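Local coordinates for protein angel homolog 2 (Homo sapiens, PDB 6RW0) that removes 2',3'-cyclic phosphates as a phosphatase of the CCR4 family of deadenylases and probably binds mRNA 3' untranslated regions, at residues 49-60 with 416-427. Numbering follows the deposited sequence.
Sequences KFDFSVMSYNIL and SDHLPLLAKFRL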
ATOM      1  N   LYS A  49      -4.788  12.981  23.866  1.00 36.47           N
ATOM      2  CA  LYS A  49      -4.341  12.154  22.726  1.00 34.23           C
ATOM      3  C   LYS A  49      -5.530  11.730  21.878  1.00 32.01           C
ATOM      4  O   LYS A  49      -6.634  11.752  22.367  1.00 32.51           O
ATOM      5  CB  LYS A  49      -3.700  10.883  23.284  1.00 38.66           C
ATOM      6  CG  LYS A  49      -4.728   9.836  23.695  1.00 46.53           C
ATOM      7  CD  LYS A  49      -4.404   9.045  24.918  1.00 50.72           C
ATOM      8  CE  LYS A  49      -5.609   8.364  25.532  1.00 52.82           C
ATOM      9  NZ  LYS A  49      -6.452   7.657  24.544  1.00 52.89           N
ATOM     10  N   PHE A  50      -5.270  11.348  20.631  1.00 27.01           N
ATOM     11  CA  PHE A  50      -6.268  10.767  19.714  1.00 25.94           C
ATOM     12  C   PHE A  50      -5.666   9.439  19.254  1.00 24.34           C
ATOM     13  O   PHE A  50      -4.635   9.492  18.654  1.00 24.32           O
ATOM     14  CB  PHE A  50      -6.574  11.696  18.543  1.00 24.83           C
ATOM     15  CG  PHE A  50      -7.505  11.110  17.518  1.00 24.85           C
ATOM     16  CD1 PHE A  50      -8.855  10.984  17.765  1.00 25.30           C
ATOM     17  CD2 PHE A  50      -7.026  10.672  16.299  1.00 23.08           C
ATOM     18  CE1 PHE A  50      -9.708  10.458  16.813  1.00 24.79           C
ATOM     19  CE2 PHE A  50      -7.879  10.136  15.358  1.00 23.70           C
ATOM     20  CZ  PHE A  50      -9.216  10.027  15.611  1.00 23.21           C
ATOM     21  N   ASP A  51      -6.303   8.310  19.524  1.00 22.72           N
ATOM     22  CA  ASP A  51      -5.777   6.981  19.153  1.00 22.50           C
ATOM     23  C   ASP A  51      -6.629   6.459  18.003  1.00 22.67           C
ATOM     24  O   ASP A  51      -7.809   6.681  18.024  1.00 25.03           O
ATOM     25  CB  ASP A  51      -5.824   6.006  20.327  1.00 24.94           C
ATOM     26  CG  ASP A  51      -4.824   6.299  21.428  1.00 28.27           C
ATOM     27  OD1 ASP A  51      -3.981   7.140  21.240  1.00 27.77           O
ATOM     28  OD2 ASP A  51      -4.921   5.654  22.461  1.00 29.32           O
ATOM     29  N   PHE A  52      -6.021   5.837  17.004  1.00 19.49           N
ATOM     30  CA  PHE A  52      -6.772   5.278  15.867  1.00 18.83           C
ATOM     31  C   PHE A  52      -5.962   4.139  15.280  1.00 18.19           C
ATOM     32  O   PHE A  52      -4.766   4.153  15.340  1.00 20.03           O
ATOM     33  CB  PHE A  52      -7.088   6.347  14.819  1.00 20.71           C
ATOM     34  CG  PHE A  52      -5.887   6.909  14.117  1.00 19.54           C
ATOM     35  CD1 PHE A  52      -5.070   7.838  14.724  1.00 19.89           C
ATOM     36  CD2 PHE A  52      -5.564   6.483  12.848  1.00 18.60           C
ATOM     37  CE1 PHE A  52      -3.966   8.343  14.069  1.00 20.41           C
ATOM     38  CE2 PHE A  52      -4.458   6.990  12.197  1.00 20.64           C
ATOM     39  CZ  PHE A  52      -3.663   7.919  12.806  1.00 21.38           C
ATOM     40  N   SER A  53      -6.678   3.195  14.714  1.00 18.77           N
ATOM     41  CA  SER A  53      -6.087   2.037  14.068  1.00 16.42           C
ATOM     42  C   SER A  53      -6.295   2.076  12.560  1.00 16.17           C
ATOM     43  O   SER A  53      -7.262   2.664  12.058  1.00 17.16           O
ATOM     44  CB  SER A  53      -6.674   0.742  14.634  1.00 18.06           C
ATOM     45  OG  SER A  53      -8.087   0.725  14.484  1.00 19.19           O
ATOM     46  N   VAL A  54      -5.359   1.447  11.849  1.00 17.58           N
ATOM     47  CA  VAL A  54      -5.319   1.418  10.392  1.00 16.30           C
ATOM     48  C   VAL A  54      -5.041  -0.005   9.937  1.00 17.04           C
ATOM     49  O   VAL A  54      -4.075  -0.630  10.395  1.00 17.94           O
ATOM     50  CB  VAL A  54      -4.223   2.342   9.821  1.00 17.29           C
ATOM     51  CG1 VAL A  54      -4.207   2.267   8.280  1.00 18.28           C
ATOM     52  CG2 VAL A  54      -4.395   3.762  10.280  1.00 18.15           C
ATOM     53  N   MET A  55      -5.852  -0.468   9.009  1.00 16.48           N
ATOM     54  CA  MET A  55      -5.685  -1.787   8.382  1.00 15.67           C
ATOM     55  C   MET A  55      -5.363  -1.583   6.897  1.00 18.47           C
ATOM     56  O   MET A  55      -6.063  -0.801   6.283  1.00 19.95           O
ATOM     57  CB  MET A  55      -6.963  -2.606   8.493  1.00 18.68           C
ATOM     58  CG  MET A  55      -6.871  -3.896   7.726  1.00 20.36           C
ATOM     59  SD  MET A  55      -8.392  -4.848   7.808  1.00 26.20           S
ATOM     60  CE  MET A  55      -8.141  -5.677   9.365  1.00 35.36           C
ATOM     61  N   SER A  56      -4.327  -2.228   6.368  1.00 16.18           N
ATOM     62  CA  SER A  56      -3.982  -2.213   4.928  1.00 15.28           C
ATOM     63  C   SER A  56      -4.177  -3.644   4.436  1.00 13.98           C
ATOM     64  O   SER A  56      -3.579  -4.516   5.016  1.00 15.87           O
ATOM     65  CB  SER A  56      -2.594  -1.720   4.677  1.00 17.86           C
ATOM     66  OG  SER A  56      -2.365  -1.615   3.291  1.00 19.14           O
ATOM     67  N   TYR A  57      -5.004  -3.873   3.431  1.00 14.37           N
ATOM     68  CA  TYR A  57      -5.305  -5.250   3.002  1.00 14.85           C
ATOM     69  C   TYR A  57      -5.519  -5.314   1.489  1.00 13.47           C
ATOM     70  O   TYR A  57      -6.453  -4.701   1.025  1.00 13.73           O
ATOM     71  CB  TYR A  57      -6.566  -5.715   3.735  1.00 14.38           C
ATOM     72  CG  TYR A  57      -6.843  -7.197   3.763  1.00 14.86           C
ATOM     73  CD1 TYR A  57      -5.939  -8.115   3.274  1.00 14.43           C
ATOM     74  CD2 TYR A  57      -7.998  -7.662   4.340  1.00 15.23           C
ATOM     75  CE1 TYR A  57      -6.198  -9.472   3.335  1.00 15.78           C
ATOM     76  CE2 TYR A  57      -8.272  -9.012   4.414  1.00 15.15           C
ATOM     77  CZ  TYR A  57      -7.374  -9.918   3.899  1.00 15.30           C
ATOM     78  OH  TYR A  57      -7.628 -11.251   3.962  1.00 17.37           O
ATOM     79  N   ASN A  58      -4.699  -6.077   0.776  1.00 13.26           N
ATOM     80  CA  ASN A  58      -4.936  -6.396  -0.646  1.00 13.50           C
ATOM     81  C   ASN A  58      -5.840  -7.637  -0.580  1.00 12.30           C
ATOM     82  O   ASN A  58      -5.359  -8.657  -0.156  1.00 13.77           O
ATOM     83  CB  ASN A  58      -3.613  -6.616  -1.368  1.00 13.72           C
ATOM     84  CG  ASN A  58      -3.812  -7.064  -2.796  1.00 15.58           C
ATOM     85  OD1 ASN A  58      -4.789  -7.698  -3.107  1.00 14.81           O
ATOM     86  ND2 ASN A  58      -2.870  -6.743  -3.653  1.00 15.13           N
ATOM     87  N   ILE A  59      -7.110  -7.522  -0.957  1.00 13.97           N
ATOM     88  CA  ILE A  59      -8.126  -8.585  -0.722  1.00 14.15           C
ATOM     89  C   ILE A  59      -8.208  -9.586  -1.872  1.00 14.09           C
ATOM     90  O   ILE A  59      -8.932 -10.537  -1.715  1.00 15.11           O
ATOM     91  CB  ILE A  59      -9.493  -7.953  -0.389  1.00 13.84           C
ATOM     92  CG1 ILE A  59     -10.145  -7.254  -1.588  1.00 14.66           C
ATOM     93  CG2 ILE A  59      -9.360  -7.021   0.803  1.00 15.99           C
ATOM     94  CD1 ILE A  59     -11.577  -6.859  -1.347  1.00 16.87           C
ATOM     95  N   LEU A  60      -7.484  -9.366  -2.961  1.00 14.45           N
ATOM     96  CA  LEU A  60      -7.441 -10.242  -4.134  1.00 14.41           C
ATOM     97  C   LEU A  60      -8.736 -10.131  -4.940  1.00 14.42           C
ATOM     98  O   LEU A  60      -9.790 -10.622  -4.527  1.00 15.60           O
ATOM     99  CB  LEU A  60      -7.081 -11.692  -3.787  1.00 14.55           C
ATOM    100  CG  LEU A  60      -7.055 -12.689  -4.954  1.00 14.78           C
ATOM    101  CD1 LEU A  60      -6.129 -12.297  -6.087  1.00 16.40           C
ATOM    102  CD2 LEU A  60      -6.677 -14.066  -4.395  1.00 17.01           C
ATOM    103  N   SER A 416      -7.472 -14.140   1.060  1.00 15.23           N
ATOM    104  CA  SER A 416      -6.682 -13.417   0.079  1.00 15.16           C
ATOM    105  C   SER A 416      -5.311 -14.078  -0.045  1.00 15.38           C
ATOM    106  O   SER A 416      -4.903 -14.859   0.822  1.00 16.88           O
ATOM    107  CB  SER A 416      -6.523 -11.951   0.492  1.00 14.05           C
ATOM    108  OG  SER A 416      -5.628 -11.316  -0.388  1.00 14.98           O
ATOM    109  N   ASP A 417      -4.607 -13.786  -1.144  1.00 15.73           N
ATOM    110  CA  ASP A 417      -3.203 -14.173  -1.258  1.00 15.67           C
ATOM    111  C   ASP A 417      -2.277 -13.209  -0.524  1.00 15.23           C
ATOM    112  O   ASP A 417      -1.058 -13.418  -0.530  1.00 17.70           O
ATOM    113  CB  ASP A 417      -2.752 -14.438  -2.706  1.00 17.22           C
ATOM    114  CG  ASP A 417      -2.880 -13.247  -3.619  1.00 16.86           C
ATOM    115  OD1 ASP A 417      -3.554 -12.270  -3.259  1.00 17.31           O
ATOM    116  OD2 ASP A 417      -2.295 -13.312  -4.727  1.00 19.59           O
ATOM    117  N   HIS A 418      -2.824 -12.191   0.132  1.00 15.37           N
ATOM    118  CA  HIS A 418      -2.066 -11.345   1.037  1.00 15.12           C
ATOM    119  C   HIS A 418      -2.614 -11.469   2.449  1.00 14.67           C
ATOM    120  O   HIS A 418      -3.755 -11.894   2.667  1.00 16.83           O
ATOM    121  CB  HIS A 418      -2.153  -9.859   0.655  1.00 16.02           C
ATOM    122  CG  HIS A 418      -1.560  -9.540  -0.671  1.00 15.39           C
ATOM    123  ND1 HIS A 418      -0.472  -8.707  -0.825  1.00 16.13           N
ATOM    124  CD2 HIS A 418      -1.891  -9.958  -1.915  1.00 16.34           C
ATOM    125  CE1 HIS A 418      -0.164  -8.621  -2.106  1.00 18.25           C
ATOM    126  NE2 HIS A 418      -1.009  -9.375  -2.790  1.00 18.87           N
ATOM    127  N   LEU A 419      -1.765 -11.079   3.444  1.00 14.01           N
ATOM    128  CA  LEU A 419      -2.233 -10.914   4.806  1.00 15.18           C
ATOM    129  C   LEU A 419      -2.575  -9.456   5.080  1.00 15.34           C
ATOM    130  O   LEU A 419      -1.930  -8.551   4.540  1.00 15.69           O
ATOM    131  CB  LEU A 419      -1.123 -11.297   5.783  1.00 16.45           C
ATOM    132  CG  LEU A 419      -0.682 -12.755   5.756  1.00 16.36           C
ATOM    133  CD1 LEU A 419       0.530 -12.958   6.668  1.00 21.09           C
ATOM    134  CD2 LEU A 419      -1.801 -13.664   6.180  1.00 18.49           C
ATOM    135  N   PRO A 420      -3.571  -9.186   5.927  1.00 14.80           N
ATOM    136  CA  PRO A 420      -3.830  -7.795   6.325  1.00 14.93           C
ATOM    137  C   PRO A 420      -2.788  -7.300   7.315  1.00 15.58           C
ATOM    138  O   PRO A 420      -2.364  -8.031   8.213  1.00 17.95           O
ATOM    139  CB  PRO A 420      -5.222  -7.858   6.965  1.00 15.52           C
ATOM    140  CG  PRO A 420      -5.328  -9.266   7.478  1.00 15.80           C
ATOM    141  CD  PRO A 420      -4.557 -10.126   6.505  1.00 14.49           C
ATOM    142  N   LEU A 421      -2.388  -6.045   7.151  1.00 14.64           N
ATOM    143  CA  LEU A 421      -1.504  -5.346   8.074  1.00 13.47           C
ATOM    144  C   LEU A 421      -2.374  -4.477   8.967  1.00 14.47           C
ATOM    145  O   LEU A 421      -3.393  -3.942   8.515  1.00 16.02           O
ATOM    146  CB  LEU A 421      -0.531  -4.468   7.288  1.00 15.20           C
ATOM    147  CG  LEU A 421       0.672  -5.174   6.651  1.00 16.61           C
ATOM    148  CD1 LEU A 421       0.287  -6.212   5.614  1.00 19.52           C
ATOM    149  CD2 LEU A 421       1.631  -4.142   6.027  1.00 17.65           C
ATOM    150  N   LEU A 422      -1.993  -4.339  10.234  1.00 15.91           N
ATOM    151  CA  LEU A 422      -2.818  -3.583  11.167  1.00 16.91           C
ATOM    152  C   LEU A 422      -1.929  -2.909  12.189  1.00 15.42           C
ATOM    153  O   LEU A 422      -1.040  -3.548  12.762  1.00 16.56           O
ATOM    154  CB  LEU A 422      -3.826  -4.511  11.848  1.00 18.31           C
ATOM    155  CG  LEU A 422      -4.824  -3.902  12.831  1.00 23.98           C
ATOM    156  CD1 LEU A 422      -5.810  -2.941  12.181  1.00 25.95           C
ATOM    157  CD2 LEU A 422      -5.579  -5.044  13.545  1.00 25.70           C
ATOM    158  N   ALA A 423      -2.190  -1.624  12.431  1.00 16.03           N
ATOM    159  CA  ALA A 423      -1.424  -0.834  13.375  1.00 15.88           C
ATOM    160  C   ALA A 423      -2.365   0.013  14.210  1.00 16.87           C
ATOM    161  O   ALA A 423      -3.417   0.449  13.731  1.00 17.44           O
ATOM    162  CB  ALA A 423      -0.470   0.108  12.641  1.00 18.44           C
ATOM    163  N   LYS A 424      -1.950   0.293  15.442  1.00 17.13           N
ATOM    164  CA  LYS A 424      -2.620   1.283  16.276  1.00 19.69           C
ATOM    165  C   LYS A 424      -1.666   2.442  16.524  1.00 17.47           C
ATOM    166  O   LYS A 424      -0.528   2.228  16.962  1.00 19.73           O
ATOM    167  CB  LYS A 424      -3.089   0.716  17.611  1.00 26.58           C
ATOM    168  CG  LYS A 424      -3.913   1.745  18.384  1.00 35.18           C
ATOM    169  CD  LYS A 424      -4.805   1.121  19.448  1.00 41.82           C
ATOM    170  CE  LYS A 424      -4.794   1.963  20.713  1.00 47.92           C
ATOM    171  NZ  LYS A 424      -5.938   1.665  21.609  1.00 52.52           N
ATOM    172  N   PHE A 425      -2.150   3.642  16.260  1.00 19.92           N
ATOM    173  CA  PHE A 425      -1.352   4.876  16.373  1.00 20.47           C
ATOM    174  C   PHE A 425      -1.916   5.806  17.446  1.00 21.93           C
ATOM    175  O   PHE A 425      -3.076   5.726  17.759  1.00 22.05           O
ATOM    176  CB  PHE A 425      -1.363   5.652  15.055  1.00 19.19           C
ATOM    177  CG  PHE A 425      -0.669   4.964  13.913  1.00 17.27           C
ATOM    178  CD1 PHE A 425       0.703   4.832  13.878  1.00 18.70           C
ATOM    179  CD2 PHE A 425      -1.401   4.460  12.861  1.00 16.92           C
ATOM    180  CE1 PHE A 425       1.325   4.191  12.825  1.00 17.85           C
ATOM    181  CE2 PHE A 425      -0.775   3.817  11.817  1.00 16.97           C
ATOM    182  CZ  PHE A 425       0.583   3.690  11.796  1.00 16.49           C
ATOM    183  N   ARG A 426      -1.055   6.668  17.960  1.00 20.92           N
ATOM    184  CA  ARG A 426      -1.442   7.718  18.911  1.00 21.27           C
ATOM    185  C   ARG A 426      -1.018   9.072  18.340  1.00 23.39           C
ATOM    186  O   ARG A 426       0.124   9.212  17.982  1.00 24.17           O
ATOM    187  CB  ARG A 426      -0.751   7.536  20.263  1.00 23.13           C
ATOM    188  CG  ARG A 426      -0.963   8.717  21.195  1.00 25.62           C
ATOM    189  CD  ARG A 426      -0.835   8.334  22.655  1.00 27.85           C
ATOM    190  NE  ARG A 426      -1.836   7.374  23.038  1.00 28.10           N
ATOM    191  CZ  ARG A 426      -1.706   6.532  24.049  1.00 32.31           C
ATOM    192  NH1 ARG A 426      -0.640   6.591  24.813  1.00 33.76           N
ATOM    193  NH2 ARG A 426      -2.639   5.644  24.299  1.00 33.82           N
ATOM    194  N   LEU A 427      -1.925  10.030  18.267  1.00 22.18           N
ATOM    195  CA  LEU A 427      -1.560  11.414  17.943  1.00 24.48           C
ATOM    196  C   LEU A 427      -1.583  12.155  19.282  1.00 27.54           C
ATOM    197  O   LEU A 427      -2.636  12.234  19.866  1.00 26.66           O
ATOM    198  CB  LEU A 427      -2.580  11.992  16.972  1.00 24.66           C
ATOM    199  CG  LEU A 427      -2.430  13.482  16.710  1.00 26.95           C
ATOM    200  CD1 LEU A 427      -1.070  13.792  16.132  1.00 30.52           C
ATOM    201  CD2 LEU A 427      -3.537  13.972  15.807  1.00 32.85           C
TER
HETATM  202  O   HOH W   1      -6.683   3.793  22.842  1.00 62.42           O
HETATM  203  O   HOH W   2      -5.894 -13.411   3.807  1.00 17.19           O
HETATM  204  O   HOH W   3      -2.387  -6.878   2.321  1.00 15.71           O
HETATM  205  O   HOH W   4      -3.816  -9.978  -4.645  1.00 19.60           O
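Strands 49-58 and 421-427 pair antiparallel, their axes 4.6 Å apart, as central neighbours in one sheet of the DNase I-like fold. F50, F52, V54 and S56 each exchange two backbone hydrogen bonds with L427, F425, A423 and L421, respectively. At the K49 end of the ladder R426, its CG opposite the backbone N (chi1 171°) and its chain bent at chi3 (-62°), meets D51 side-on: NE reaches OD1 at 2.8 Å and NH2 reaches OD2 at 2.9 Å, both on syn lone pairs, the two flat groups only 16° from coplanar. K49 lays CD over one guanidinium face, and water 1 links D51 OD2 to K424 NZ. A leucine in place of R426 would probably leave the D51 carboxylate without its two-pronged mate and freer to rotate. On the other side of the sheet, F425 CB sits over the F52 ring. Past the pairing, P420 packs its CB on the Y57 ring, 3.7 Å from the centroid, while Y57 OH is hydrogen-bonded to E92. N58 lies beside the magnesium site, its side chain about 4 Å from the ion. Its amide stacks on the H418 ring, with ND2 hydrogen-bonded to D236 and E105 and H418 ND1 to D364. S416 OG donates to N58 O at 2.7 Å and accepts from H418 N, closing an ST turn.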